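Local coordinates for protein geranyltranstransferase (Staphylococcus aureus, PDB 1RTR) that probably catalyses the head-to-tail condensation of isopentenyl diphosphate with allylic diphosphates to make farnesyl diphosphate, a precursor in isoprenoid biosynthesis, at residues L51-L54 against D55-T59; N277-H280 against L281-V285. All coordinates share one frame; numbering follows the deposited sequence.

Interaction 1: residues L51-L54 against D55-T59; sequences LLTL and DSLNT
Ser56 folds its side chain back onto the carbonyl of Leu52, near the end of helix 45-56. Its CB sits 3.6 Å from Thr53 O, and OG, held beside the backbone N (chi1 -47°), donates to Leu52 O at 2.9 Å. That carbonyl is gripped twice: Ser56 N reaches it almost head-on at 3.0 Å, while OG comes in from above the carbonyl plane, a pairing that ties the serine hydroxyl to its own helix. Leu57 leaves helical phi/psi, and the helix ends in a Schellman motif with Asn58, at positive phi, as the C-prime residue. Thr59 N donates to Leu54 O at 3.0 Å and Asn58 N to Asp55 O at 3.1 Å, and Leu57 N makes weak bonds to both Thr53 O and Leu54 O. Past the turn, Thr59 CG2 comes within 4.0 Å of Leu54 CD2, the two side chains crossing at a slant. Leu57 instead runs alongside Thr53, CD2 against CG2. Thr59 OG1 donates within the turn to Leu57 O, from well above that carbonyl's plane. Asp55 OD1 takes a hydrogen bond from Thr2 N and Asn58 ND2 gives one to Gln275 O, joining the helix end to two distant parts of the chain. Around this mostly buried terminus, Thr53 and Leu54 lean on helix 179-193, Leu51 and Leu52 on helix 6-18, and Leu52 also on helix 279-289.

Interaction 2: residues N277-H280 against L281-V285; sequences NTKH and LLEIV
His280 CG lies beside its backbone N (chi1 -82°), and Glu283, with chi1 at -129° and its chain extended beyond CG, carries its carboxylate outward from the helix, to the edge of that ring. Glu283 OE2 consequently stands near the ring plane, 4.1 Å from His280 ND1. The carboxylate and ring planes are 74° apart, and the gap means proximity without a direct bond; the carboxylate could favour a positive charge on the imidazole, though that charge is not seen. Lys279 runs side by side with Glu283, Lys279 CG lying 4.2 Å from Glu283 OE1. The lysine chain then bends repeatedly and places CE 3.4 Å above the middle of one His280 ring face. Its last methylene thus lies over the imidazole, whose NE2 is hydrogen-bonded to Thr2 O. Beneath these side chains the first turns of helix 279-289 are formed. Thr278, at the N-cap position but making no capping bond with its side chain, accepts from Leu282 N through its carbonyl O at 2.9 Å. Glu283 N follows to Lys279 O, and the bond from Ile284 N to His280 O is 3.0 Å long, while Ile284 CD1 curls to 3.5 Å from that same His280 O. His280 and Ile284 pack on helix 45-56; Leu282 meets helix 245-270, which Val285 also touches, and Ile284 and Val285 both rest against Tyr206 of helix 197-227.

Interaction 1 ends a helix and interaction 2 begins one, and the two lie about 10 Å apart between centres. They meet along one seam: Leu52 CD1 is 3.5 Å from Ile284 CD1, Asp55 OD1 3.5 Å from His280 CD2, and Ser56 CB 3.5 Å from Asn277 O. Thr53 OG1, whose hydrogen bond goes to Leu49 O, packs 3.7 Å from Leu281 CD1. Thr2, the first modelled residue, is a common partner: its backbone binds a side chain of each contact. Each contact is centred about 17 Å from the chain centre, and both lie on the same side of it.

Interaction 1: residues L51-L54 against D55-T59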
# COMPACT_ATOMS: atom_id res chain seq x y z
N LEU A 51 -14.88 11.95 9.38
CA LEU A 51 -16.12 12.64 9.02
C LEU A 51 -16.54 13.67 10.08
O LEU A 51 -16.74 14.86 9.75
CB LEU A 51 -17.23 11.61 8.77
CG LEU A 51 -17.43 11.02 7.36
CD1 LEU A 51 -16.34 11.38 6.31
CD2 LEU A 51 -17.66 9.52 7.43
N LEU A 52 -16.65 13.25 11.34
CA LEU A 52 -17.05 14.17 12.42
C LEU A 52 -16.07 15.31 12.66
O LEU A 52 -16.49 16.45 12.92
CB LEU A 52 -17.36 13.41 13.73
CG LEU A 52 -18.62 12.52 13.67
CD1 LEU A 52 -18.69 11.54 14.80
CD2 LEU A 52 -19.89 13.35 13.62
N THR A 53 -14.77 15.05 12.53
CA THR A 53 -13.76 16.11 12.63
C THR A 53 -13.96 17.22 11.60
O THR A 53 -13.83 18.41 11.92
CB THR A 53 -12.31 15.52 12.54
OG1 THR A 53 -12.11 14.55 13.57
CG2 THR A 53 -11.27 16.59 12.82
N LEU A 54 -14.24 16.85 10.35
CA LEU A 54 -14.55 17.84 9.31
C LEU A 54 -15.79 18.69 9.67
O LEU A 54 -15.80 19.91 9.46
CB LEU A 54 -14.81 17.16 7.97
CG LEU A 54 -13.62 16.70 7.14
CD1 LEU A 54 -14.13 15.88 5.95
CD2 LEU A 54 -12.75 17.89 6.68
N ASP A 55 -16.81 18.03 10.21
CA ASP A 55 -18.03 18.73 10.61
C ASP A 55 -17.78 19.74 11.74
O ASP A 55 -18.30 20.86 11.68
CB ASP A 55 -19.13 17.74 11.00
CG ASP A 55 -20.48 18.41 11.13
OD1 ASP A 55 -21.00 18.52 12.26
OD2 ASP A 55 -21.08 18.90 10.15
N SER A 56 -16.97 19.36 12.73
CA SER A 56 -16.55 20.27 13.80
C SER A 56 -15.81 21.45 13.25
O SER A 56 -15.80 22.53 13.85
CB SER A 56 -15.62 19.57 14.78
OG SER A 56 -16.11 18.31 15.16
N LEU A 57 -15.14 21.25 12.12
CA LEU A 57 -14.33 22.30 11.54
C LEU A 57 -15.09 23.11 10.47
O LEU A 57 -14.48 23.79 9.64
CB LEU A 57 -13.04 21.71 10.98
CG LEU A 57 -11.73 21.64 11.79
CD1 LEU A 57 -11.87 21.83 13.32
CD2 LEU A 57 -11.00 20.34 11.45
N ASN A 58 -16.43 23.03 10.50
CA ASN A 58 -17.29 23.85 9.63
C ASN A 58 -17.16 23.51 8.14
O ASN A 58 -17.39 24.36 7.27
CB ASN A 58 -17.02 25.35 9.85
CG ASN A 58 -17.27 25.80 11.28
OD1 ASN A 58 -18.07 25.20 12.01
ND2 ASN A 58 -16.57 26.85 11.70
N THR A 59 -16.81 22.27 7.84
CA THR A 59 -16.49 21.88 6.48
C THR A 59 -17.45 20.79 6.06
O THR A 59 -17.87 19.97 6.89
CB THR A 59 -15.03 21.42 6.42
OG1 THR A 59 -14.19 22.54 6.70
CG2 THR A 59 -14.62 21.04 5.01

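Interaction 2: residues N277-H280 against L281-V285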
# COMPACT_ATOMS: atom_id res chain seq x y z
N ASN A 277 -17.16 24.22 16.84
CA ASN A 277 -17.96 23.52 17.84
C ASN A 277 -17.52 22.05 17.98
O ASN A 277 -17.69 21.24 17.06
CB ASN A 277 -19.44 23.60 17.43
CG ASN A 277 -20.38 23.13 18.53
OD1 ASN A 277 -21.15 23.92 19.05
ND2 ASN A 277 -20.33 21.84 18.86
N THR A 278 -17.00 21.70 19.15
CA THR A 278 -16.36 20.41 19.36
C THR A 278 -17.25 19.36 20.01
O THR A 278 -16.78 18.28 20.37
CB THR A 278 -15.09 20.59 20.21
OG1 THR A 278 -15.46 21.09 21.50
CG2 THR A 278 -14.19 21.69 19.63
N LYS A 279 -18.54 19.65 20.15
CA LYS A 279 -19.45 18.72 20.81
C LYS A 279 -19.27 17.28 20.32
O LYS A 279 -19.34 16.34 21.11
CB LYS A 279 -20.91 19.23 20.74
CG LYS A 279 -22.01 18.23 20.32
CD LYS A 279 -22.91 18.83 19.21
CE LYS A 279 -22.36 18.56 17.78
NZ LYS A 279 -22.14 19.81 16.95
N HIS A 280 -18.98 17.12 19.02
CA HIS A 280 -18.80 15.79 18.42
C HIS A 280 -17.54 15.07 18.89
O HIS A 280 -17.57 13.89 19.27
CB HIS A 280 -18.79 15.90 16.89
CG HIS A 280 -20.15 15.97 16.27
ND1 HIS A 280 -21.24 15.31 16.79
CD2 HIS A 280 -20.59 16.64 15.18
CE1 HIS A 280 -22.30 15.56 16.04
NE2 HIS A 280 -21.93 16.37 15.06
N LEU A 281 -16.42 15.79 18.82
CA LEU A 281 -15.14 15.29 19.28
C LEU A 281 -15.25 14.91 20.76
O LEU A 281 -14.92 13.78 21.15
CB LEU A 281 -14.05 16.35 19.05
CG LEU A 281 -13.27 16.42 17.72
CD1 LEU A 281 -13.92 15.66 16.57
CD2 LEU A 281 -13.03 17.86 17.33
N LEU A 282 -15.75 15.85 21.57
CA LEU A 282 -15.99 15.64 22.99
C LEU A 282 -16.87 14.44 23.24
O LEU A 282 -16.66 13.70 24.20
CB LEU A 282 -16.60 16.90 23.62
CG LEU A 282 -16.60 17.16 25.14
CD1 LEU A 282 -17.97 16.81 25.75
CD2 LEU A 282 -15.48 16.43 25.90
N GLU A 283 -17.85 14.23 22.37
CA GLU A 283 -18.73 13.06 22.48
C GLU A 283 -17.98 11.74 22.23
O GLU A 283 -18.28 10.73 22.87
CB GLU A 283 -19.92 13.18 21.53
CG GLU A 283 -21.28 12.96 22.17
CD GLU A 283 -22.39 13.70 21.43
OE1 GLU A 283 -23.07 14.56 22.05
OE2 GLU A 283 -22.56 13.43 20.21
N ILE A 284 -17.02 11.76 21.31
CA ILE A 284 -16.21 10.57 21.02
C ILE A 284 -15.28 10.24 22.19
O ILE A 284 -15.12 9.06 22.54
CB ILE A 284 -15.43 10.71 19.68
CG1 ILE A 284 -16.32 10.28 18.51
CG2 ILE A 284 -14.14 9.87 19.65
CD1 ILE A 284 -16.25 11.24 17.35
N VAL A 285 -14.69 11.27 22.80
CA VAL A 285 -13.91 11.11 24.03
C VAL A 285 -14.71 10.34 25.08
O VAL A 285 -14.18 9.40 25.70
CB VAL A 285 -13.49 12.45 24.65
CG1 VAL A 285 -12.75 12.23 25.97
CG2 VAL A 285 -12.63 13.25 23.70